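Side-chain contacts in macrolide 2'-phosphotransferase MphH (Brachybacterium faecium, PDB 5UXD), which probably confers macrolide resistance by transferring a phosphate to the 2'-hydroxyl of macrolide antibiotics, and binds azithromycin: residues Asp12-Arg16 and His17-Leu21; Trp83-Thr87 and Ser88-Ala92; Gly197-Pro201 and Ala202-Val206. All blocks are in the same frame, centred on the assembly; numbering follows the deposited sequence.

Contact 1: residues Asp12-Arg16 and His17-Leu21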
loop_
_atom_site.group_PDB
_atom_site.type_symbol
_atom_site.label_atom_id
_atom_site.label_comp_id
_atom_site.label_asym_id
_atom_site.label_seq_id
_atom_site.Cartn_x
_atom_site.Cartn_y
_atom_site.Cartn_z
ATOM N N ASP A 12 -3.619 -8.747 29.612
ATOM C CA ASP A 12 -5.017 -9.024 29.921
ATOM C C ASP A 12 -5.867 -8.927 28.669
ATOM O O ASP A 12 -6.778 -9.735 28.461
ATOM C CB ASP A 12 -5.543 -8.050 30.981
ATOM C CG ASP A 12 -5.090 -8.396 32.389
ATOM O OD1 ASP A 12 -4.713 -9.563 32.639
ATOM O OD2 ASP A 12 -5.125 -7.491 33.254
ATOM N N LEU A 13 -5.584 -7.936 27.824
ATOM C CA LEU A 13 -6.356 -7.748 26.598
ATOM C C LEU A 13 -6.227 -8.957 25.679
ATOM O O LEU A 13 -7.230 -9.496 25.200
ATOM C CB LEU A 13 -5.906 -6.477 25.895
ATOM C CG LEU A 13 -6.441 -6.251 24.479
ATOM C CD1 LEU A 13 -7.937 -5.965 24.529
ATOM C CD2 LEU A 13 -5.689 -5.110 23.821
ATOM N N ALA A 14 -4.996 -9.410 25.436
ATOM C CA ALA A 14 -4.792 -10.621 24.652
ATOM C C ALA A 14 -5.404 -11.841 25.337
ATOM O O ALA A 14 -6.035 -12.677 24.679
ATOM C CB ALA A 14 -3.299 -10.840 24.407
ATOM N N ALA A 15 -5.221 -11.964 26.658
ATOM C CA ALA A 15 -5.700 -13.141 27.372
ATOM C C ALA A 15 -7.209 -13.292 27.229
ATOM O O ALA A 15 -7.709 -14.398 26.998
ATOM C CB ALA A 15 -5.316 -13.050 28.852
ATOM N N ARG A 16 -7.951 -12.188 27.342
ATOM C CA ARG A 16 -9.403 -12.282 27.257
ATOM C C ARG A 16 -9.882 -12.638 25.851
ATOM O O ARG A 16 -11.054 -12.994 25.683
ATOM C CB ARG A 16 -10.045 -10.978 27.739
ATOM C CG ARG A 16 -10.051 -9.849 26.727
ATOM C CD ARG A 16 -10.791 -8.626 27.275
ATOM N NE ARG A 16 -10.057 -8.021 28.379
ATOM C CZ ARG A 16 -9.563 -6.783 28.376
ATOM N NH1 ARG A 16 -9.736 -5.988 27.327
ATOM N NH2 ARG A 16 -8.897 -6.337 29.433
ATOM N N HIS A 17 -9.000 -12.595 24.853
ATOM C CA HIS A 17 -9.333 -13.054 23.510
ATOM C C HIS A 17 -8.688 -14.397 23.174
ATOM O O HIS A 17 -8.636 -14.785 22.002
ATOM C CB HIS A 17 -8.953 -11.975 22.500
ATOM C CG HIS A 17 -9.820 -10.766 22.598
ATOM N ND1 HIS A 17 -11.057 -10.695 21.997
ATOM C CD2 HIS A 17 -9.659 -9.605 23.273
ATOM C CE1 HIS A 17 -11.611 -9.526 22.270
ATOM N NE2 HIS A 17 -10.785 -8.846 23.050
ATOM N N GLY A 18 -8.229 -15.126 24.186
ATOM C CA GLY A 18 -7.675 -16.451 23.995
ATOM C C GLY A 18 -6.209 -16.515 23.634
ATOM O O GLY A 18 -5.728 -17.604 23.302
ATOM N N LEU A 19 -5.476 -15.398 23.699
ATOM C CA LEU A 19 -4.068 -15.364 23.299
ATOM C C LEU A 19 -3.192 -15.128 24.531
ATOM O O LEU A 19 -3.217 -14.046 25.126
ATOM C CB LEU A 19 -3.848 -14.302 22.218
ATOM C CG LEU A 19 -2.432 -14.174 21.680
ATOM C CD1 LEU A 19 -2.032 -15.463 20.997
ATOM C CD2 LEU A 19 -2.352 -12.990 20.695
ATOM N N ASP A 20 -2.417 -16.152 24.885
ATOM C CA ASP A 20 -1.595 -16.166 26.090
ATOM C C ASP A 20 -0.161 -15.834 25.689
ATOM O O ASP A 20 0.494 -16.631 25.009
ATOM C CB ASP A 20 -1.674 -17.526 26.782
ATOM C CG ASP A 20 -3.102 -17.897 27.194
ATOM O OD1 ASP A 20 -3.873 -16.988 27.575
ATOM O OD2 ASP A 20 -3.442 -19.102 27.156
ATOM N N LEU A 21 0.318 -14.660 26.110
ATOM C CA LEU A 21 1.596 -14.116 25.673
ATOM C C LEU A 21 2.646 -14.142 26.781
ATOM O O LEU A 21 2.342 -13.996 27.967
ATOM C CB LEU A 21 1.428 -12.674 25.181
ATOM C CG LEU A 21 0.462 -12.427 24.019
ATOM C CD1 LEU A 21 0.304 -10.928 23.738
ATOM C CD2 LEU A 21 0.901 -13.172 22.766
HETATM O O HOH W 1 -6.512 -16.946 27.575
#
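The Arg16 chain runs next to the His17 side chain, both extending in one direction. CG of Arg16 passes alongside the imidazole, 3.5 Å from His17 CD2. Farther out the two flat groups are not parallel: the guanidinium and ring planes are 57° apart. The Arg16 chain bends at chi3 (68°), and one face of its guanidinium lies over Leu13 CA. Both polar ends have the same outside partner. Glu89 forms a salt bridge with Arg16 NH1 and a hydrogen bond with His17 NE2. The imidazole also turns an edge to the helix, with Leu13 O in its plane, 3.1 Å from His17 CD2.

Helix 7-16 ends here in a Schellman motif. Gly18, with positive phi, is its C-prime residue. Leu19 N bonds to Ala14 O at 2.9 Å, and Gly18 N bonds to Ala15 O at 3.0 Å. Ala14 O also accepts from His17 N, which comes from the opposite face of the carbonyl plane to Leu19 N.

The apolar side of the turn is buried. Ala14 CB meets Leu21 CD1 at 3.7 Å and Leu19 CB at 4.1 Å. These residues pack on strand 47-53, where Ala14 and Leu21 both touch Leu50 and Leu19 touches Trp48. On the exposed side a water donates to both Ala15 O and Asp20 OD1, the latter at 2.6 Å.

Contact 2: residues Trp83-Thr87 and Ser88-Ala92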
loop_
_atom_site.group_PDB
_atom_site.type_symbol
_atom_site.label_atom_id
_atom_site.label_comp_id
_atom_site.label_asym_id
_atom_site.label_seq_id
_atom_site.Cartn_x
_atom_site.Cartn_y
_atom_site.Cartn_z
ATOM N N TRP A 83 -5.689 -12.892 10.129
ATOM C CA TRP A 83 -6.290 -12.311 11.330
ATOM C C TRP A 83 -7.040 -13.395 12.091
ATOM O O TRP A 83 -8.166 -13.750 11.744
ATOM C CB TRP A 83 -7.231 -11.169 10.964
ATOM C CG TRP A 83 -6.552 -9.953 10.443
ATOM C CD1 TRP A 83 -5.227 -9.818 10.127
ATOM C CD2 TRP A 83 -7.161 -8.679 10.173
ATOM N NE1 TRP A 83 -4.986 -8.544 9.676
ATOM C CE2 TRP A 83 -6.151 -7.825 9.705
ATOM C CE3 TRP A 83 -8.465 -8.181 10.297
ATOM C CZ2 TRP A 83 -6.401 -6.496 9.339
ATOM C CZ3 TRP A 83 -8.711 -6.860 9.949
ATOM C CH2 TRP A 83 -7.683 -6.033 9.479
ATOM N N ARG A 84 -6.427 -13.923 13.142
ATOM C CA ARG A 84 -7.097 -14.941 13.939
ATOM C C ARG A 84 -7.989 -14.348 15.018
ATOM O O ARG A 84 -8.834 -15.068 15.566
ATOM C CB ARG A 84 -6.068 -15.881 14.565
ATOM C CG ARG A 84 -4.940 -16.265 13.635
ATOM C CD ARG A 84 -5.302 -17.482 12.802
ATOM N NE ARG A 84 -4.119 -18.244 12.399
ATOM C CZ ARG A 84 -3.407 -19.016 13.214
ATOM N NH1 ARG A 84 -3.761 -19.147 14.485
ATOM N NH2 ARG A 84 -2.340 -19.664 12.760
ATOM N N ILE A 85 -7.796 -13.069 15.341
ATOM C CA ILE A 85 -8.660 -12.296 16.230
ATOM C C ILE A 85 -8.955 -10.982 15.511
ATOM O O ILE A 85 -8.027 -10.309 15.043
ATOM C CB ILE A 85 -8.002 -12.043 17.603
ATOM C CG1 ILE A 85 -7.641 -13.364 18.309
ATOM C CG2 ILE A 85 -8.915 -11.211 18.504
ATOM C CD1 ILE A 85 -6.574 -13.188 19.361
ATOM N N SER A 86 -10.241 -10.635 15.389
ATOM C CA SER A 86 -10.654 -9.365 14.773
ATOM C C SER A 86 -11.867 -8.817 15.526
ATOM O O SER A 86 -13.006 -9.234 15.274
ATOM C CB SER A 86 -10.954 -9.530 13.290
ATOM O OG SER A 86 -11.203 -8.264 12.706
ATOM N N THR A 87 -11.619 -7.870 16.438
ATOM C CA THR A 87 -12.660 -7.302 17.289
ATOM C C THR A 87 -12.469 -5.794 17.372
ATOM O O THR A 87 -11.487 -5.246 16.869
ATOM C CB THR A 87 -12.639 -7.897 18.715
ATOM O OG1 THR A 87 -11.471 -7.430 19.400
ATOM C CG2 THR A 87 -12.629 -9.426 18.686
ATOM N N SER A 88 -13.405 -5.129 18.057
ATOM C CA SER A 88 -13.328 -3.680 18.238
ATOM C C SER A 88 -12.058 -3.261 18.970
ATOM O O SER A 88 -11.526 -2.172 18.718
ATOM C CB SER A 88 -14.552 -3.183 19.015
ATOM O OG SER A 88 -15.733 -3.283 18.247
ATOM N N GLU A 89 -11.591 -4.080 19.924
ATOM C CA GLU A 89 -10.455 -3.736 20.773
ATOM C C GLU A 89 -9.165 -4.461 20.407
ATOM O O GLU A 89 -8.111 -4.117 20.957
ATOM C CB GLU A 89 -10.780 -4.005 22.259
ATOM C CG GLU A 89 -11.179 -5.442 22.601
ATOM C CD GLU A 89 -11.331 -5.690 24.111
ATOM O OE1 GLU A 89 -11.323 -4.719 24.903
ATOM O OE2 GLU A 89 -11.450 -6.865 24.509
ATOM N N LEU A 90 -9.191 -5.420 19.480
ATOM C CA LEU A 90 -7.935 -6.106 19.182
ATOM C C LEU A 90 -8.038 -6.884 17.886
ATOM O O LEU A 90 -8.949 -7.701 17.718
ATOM C CB LEU A 90 -7.539 -7.055 20.319
ATOM C CG LEU A 90 -6.350 -7.989 20.047
ATOM C CD1 LEU A 90 -5.039 -7.197 20.066
ATOM C CD2 LEU A 90 -6.314 -9.140 21.056
ATOM N N ILE A 91 -7.027 -6.667 17.052
ATOM C CA ILE A 91 -6.773 -7.444 15.847
ATOM C C ILE A 91 -5.417 -8.119 16.027
ATOM O O ILE A 91 -4.434 -7.453 16.361
ATOM C CB ILE A 91 -6.799 -6.545 14.594
ATOM C CG1 ILE A 91 -8.213 -5.976 14.386
ATOM C CG2 ILE A 91 -6.248 -7.287 13.349
ATOM C CD1 ILE A 91 -8.277 -4.733 13.460
ATOM N N ALA A 92 -5.360 -9.438 15.837
ATOM C CA ALA A 92 -4.113 -10.152 16.105
ATOM C C ALA A 92 -3.841 -11.191 15.030
ATOM O O ALA A 92 -4.756 -11.888 14.587
ATOM C CB ALA A 92 -4.137 -10.844 17.469
#
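Ile91 sets its CG2 methyl over one face of the Trp83 indole in a CH-pi contact. Trp83 leads into a beta hairpin of strands 85-86 and 91-94, and Ile91 is in the second strand. The hairpin begins with a classic beta bulge. Arg84 and Ile85 both face Ala92 there, and each makes a weak backbone bond to Ala92 O. The return bond, Ala92 N to Ile85 O at 2.9 Å, is firmer.

The tight packing is at this end. Ile91 CG2 lies 3.6 Å from Trp83 CD2. The first torsion of Ile91 (chi1 -65°) places CG2 over the indole and turns CG1 toward Ser86. The CG1 branch also helps, with Ile91 CD1 4.1 Å from Trp83 CZ3. Leu69 of helix 59-72 and Arg51 also touch the indole. Arg51 has been seen to bind GDP in this protein.

Ile85 and Ala92 project from the other face of the hairpin. Ile85 CD1 meets Ala92 CB at 3.9 Å, and Ile85 CG2 reaches Leu90 CD2 more loosely at 4.2 Å.

The solvent side is sparser. The Arg84 chain runs off the hairpin, and its NE forms a salt bridge with Asp82. Ser86 and Ser88 are exposed, and Ser86 OG only brushes Ile91 CG1 at 4.1 Å.

The turn itself is bonded more firmly. Thr87 grips Leu90 O twice. Its backbone N comes from above the carbonyl plane, and its hydroxyl OG1 donates to Leu90 O at 3.0 Å, tilted 19° from that plane.

Contact 3: residues Gly197-Pro201 and Ala202-Val206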
loop_
_atom_site.group_PDB
_atom_site.type_symbol
_atom_site.label_atom_id
_atom_site.label_comp_id
_atom_site.label_asym_id
_atom_site.label_seq_id
_atom_site.Cartn_x
_atom_site.Cartn_y
_atom_site.Cartn_z
ATOM N N GLY A 197 -2.186 -1.032 -4.460
ATOM C CA GLY A 197 -2.251 0.422 -4.422
ATOM C C GLY A 197 -1.021 1.127 -3.886
ATOM O O GLY A 197 -0.872 2.337 -4.104
ATOM N N GLU A 198 -0.148 0.421 -3.184
ATOM C CA GLU A 198 1.032 1.035 -2.593
ATOM C C GLU A 198 2.135 -0.016 -2.520
ATOM O O GLU A 198 2.762 -0.241 -1.481
ATOM C CB GLU A 198 0.706 1.636 -1.226
ATOM C CG GLU A 198 1.103 3.103 -1.106
ATOM C CD GLU A 198 0.524 3.770 0.123
ATOM O OE1 GLU A 198 -0.482 4.499 -0.007
ATOM O OE2 GLU A 198 1.077 3.558 1.218
ATOM N N LEU A 199 2.376 -0.681 -3.647
ATOM C CA LEU A 199 3.289 -1.816 -3.681
ATOM C C LEU A 199 4.700 -1.306 -3.950
ATOM O O LEU A 199 5.205 -1.315 -5.074
ATOM C CB LEU A 199 2.841 -2.839 -4.714
ATOM C CG LEU A 199 3.385 -4.250 -4.455
ATOM C CD1 LEU A 199 3.029 -4.732 -3.048
ATOM C CD2 LEU A 199 2.868 -5.230 -5.469
ATOM N N TYR A 200 5.343 -0.848 -2.887
ATOM C CA TYR A 200 6.763 -0.536 -2.879
ATOM C C TYR A 200 7.397 -1.291 -1.719
ATOM O O TYR A 200 6.688 -1.887 -0.901
ATOM C CB TYR A 200 6.987 0.989 -2.798
ATOM C CG TYR A 200 6.463 1.716 -1.581
ATOM C CD1 TYR A 200 5.127 2.080 -1.487
ATOM C CD2 TYR A 200 7.321 2.102 -0.558
ATOM C CE1 TYR A 200 4.649 2.766 -0.389
ATOM C CE2 TYR A 200 6.853 2.790 0.541
ATOM C CZ TYR A 200 5.514 3.116 0.624
ATOM O OH TYR A 200 5.040 3.805 1.721
ATOM N N PRO A 201 8.737 -1.355 -1.664
ATOM C CA PRO A 201 9.397 -2.317 -0.760
ATOM C C PRO A 201 9.032 -2.197 0.715
ATOM O O PRO A 201 9.153 -3.190 1.446
ATOM C CB PRO A 201 10.883 -2.031 -0.999
ATOM C CG PRO A 201 10.938 -1.653 -2.433
ATOM C CD PRO A 201 9.687 -0.836 -2.669
ATOM N N ALA A 202 8.590 -1.027 1.186
ATOM C CA ALA A 202 8.176 -0.925 2.582
ATOM C C ALA A 202 6.957 -1.787 2.897
ATOM O O ALA A 202 6.704 -2.070 4.072
ATOM C CB ALA A 202 7.877 0.526 2.945
ATOM N N HIS A 203 6.185 -2.195 1.887
ATOM C CA HIS A 203 5.011 -3.030 2.107
ATOM C C HIS A 203 5.236 -4.475 1.682
ATOM O O HIS A 203 4.272 -5.220 1.477
ATOM C CB HIS A 203 3.803 -2.437 1.389
ATOM C CG HIS A 203 3.367 -1.136 1.970
ATOM N ND1 HIS A 203 2.929 -0.082 1.203
ATOM C CD2 HIS A 203 3.328 -0.709 3.258
ATOM C CE1 HIS A 203 2.618 0.935 1.993
ATOM N NE2 HIS A 203 2.854 0.580 3.244
ATOM N N THR A 204 6.487 -4.878 1.512
ATOM C CA THR A 204 6.816 -6.264 1.244
ATOM C C THR A 204 7.712 -6.802 2.355
ATOM O O THR A 204 8.334 -6.050 3.116
ATOM C CB THR A 204 7.507 -6.433 -0.120
ATOM O OG1 THR A 204 8.817 -5.853 -0.068
ATOM C CG2 THR A 204 6.707 -5.760 -1.239
ATOM N N LEU A 205 7.739 -8.121 2.472
ATOM C CA LEU A 205 8.823 -8.768 3.185
ATOM C C LEU A 205 9.587 -9.614 2.185
ATOM O O LEU A 205 8.985 -10.214 1.278
ATOM C CB LEU A 205 8.332 -9.633 4.349
ATOM C CG LEU A 205 7.327 -8.980 5.302
ATOM C CD1 LEU A 205 6.794 -9.987 6.304
ATOM C CD2 LEU A 205 7.961 -7.801 6.008
ATOM N N VAL A 206 10.902 -9.623 2.349
ATOM C CA VAL A 206 11.775 -10.249 1.370
ATOM C C VAL A 206 12.646 -11.292 2.045
ATOM O O VAL A 206 13.020 -11.176 3.219
ATOM C CB VAL A 206 12.657 -9.224 0.615
ATOM C CG1 VAL A 206 11.807 -8.363 -0.320
ATOM C CG2 VAL A 206 13.440 -8.365 1.590
#
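His203 bends back toward Glu198 and bonds to its backbone rather than to its carboxylate. With His196 just before it, this stretch reads HGELYPAH, consistent with the catalytic loop of the protein-kinase-like phosphotransferases. It leads into strand 204-207.

The imidazole is held by a nearly straight bond. His203 ND1 donates to Glu198 O at 2.7 Å, with an N-H...O angle of 175°. The acceptor lies in the ring plane, and the donor lies in the carbonyl plane, which favours this rotation of the ring. With chi1 at -67°, CG of His203 stands beside its own backbone N, anti to the carbonyl carbon, which turns the ring toward the loop. His203 has been seen to bind magnesium in this protein, and its side chain touches that of Asp216, another magnesium ligand.

The Glu198 side chain is extended beyond CG and reaches the CE1 corner of the ring, with OE2 3.1 Å from His203 CE1. Tyr200 comes from a different direction. Its chi1 of 61° puts CG between N and the carbonyl carbon and swings the ring back toward Ala202 and His203. It meets the imidazole obliquely, with Tyr200 CE1 3.6 Å from His203 CE1. Tyr200 CE2 packs on Ala202 CB at 3.5 Å. Phe231 also meets this ring. Glu198 and Tyr200 both touch the bound azithromycin.

Buried Leu199, the centre of an inverse gamma turn, packs against Leu125 and Val129 of helix 119-133. A short 3-10 turn follows at Pro201 and Ala202. His203 N bonds to Tyr200 O at 2.8 Å. Thr204 closes the turn: its N and OG1 both donate to Pro201 O, from the same face of the carbonyl plane, with Thr204 OG1 3.1 Å from Pro201 O.

How the contacts relate
The contacts follow one another along the chain. Contacts 1 and 2 are neighbours, with centres about 11 Å apart. Contact 1 ends helix 7-16 and leads into strand 21-22. Contact 2 is the hairpin of strands 85-86 and 91-94. These strands belong to one antiparallel sheet. Contact 1 packs on its strand 47-53, which pairs with strand 91-94. Leu13 also packs on Glu89, and His17 CE1 on Thr87 OG1. Contact 3 lies apart, at strand 204-207 of the four-stranded sheet, its centre about 30 Å from that of contact 1 and 23 Å from that of contact 2. The first sheet carries Arg51 and Tyr93 of the GDP site. Contact 3 holds Ala202 of that site, with magnesium and azithromycin residues.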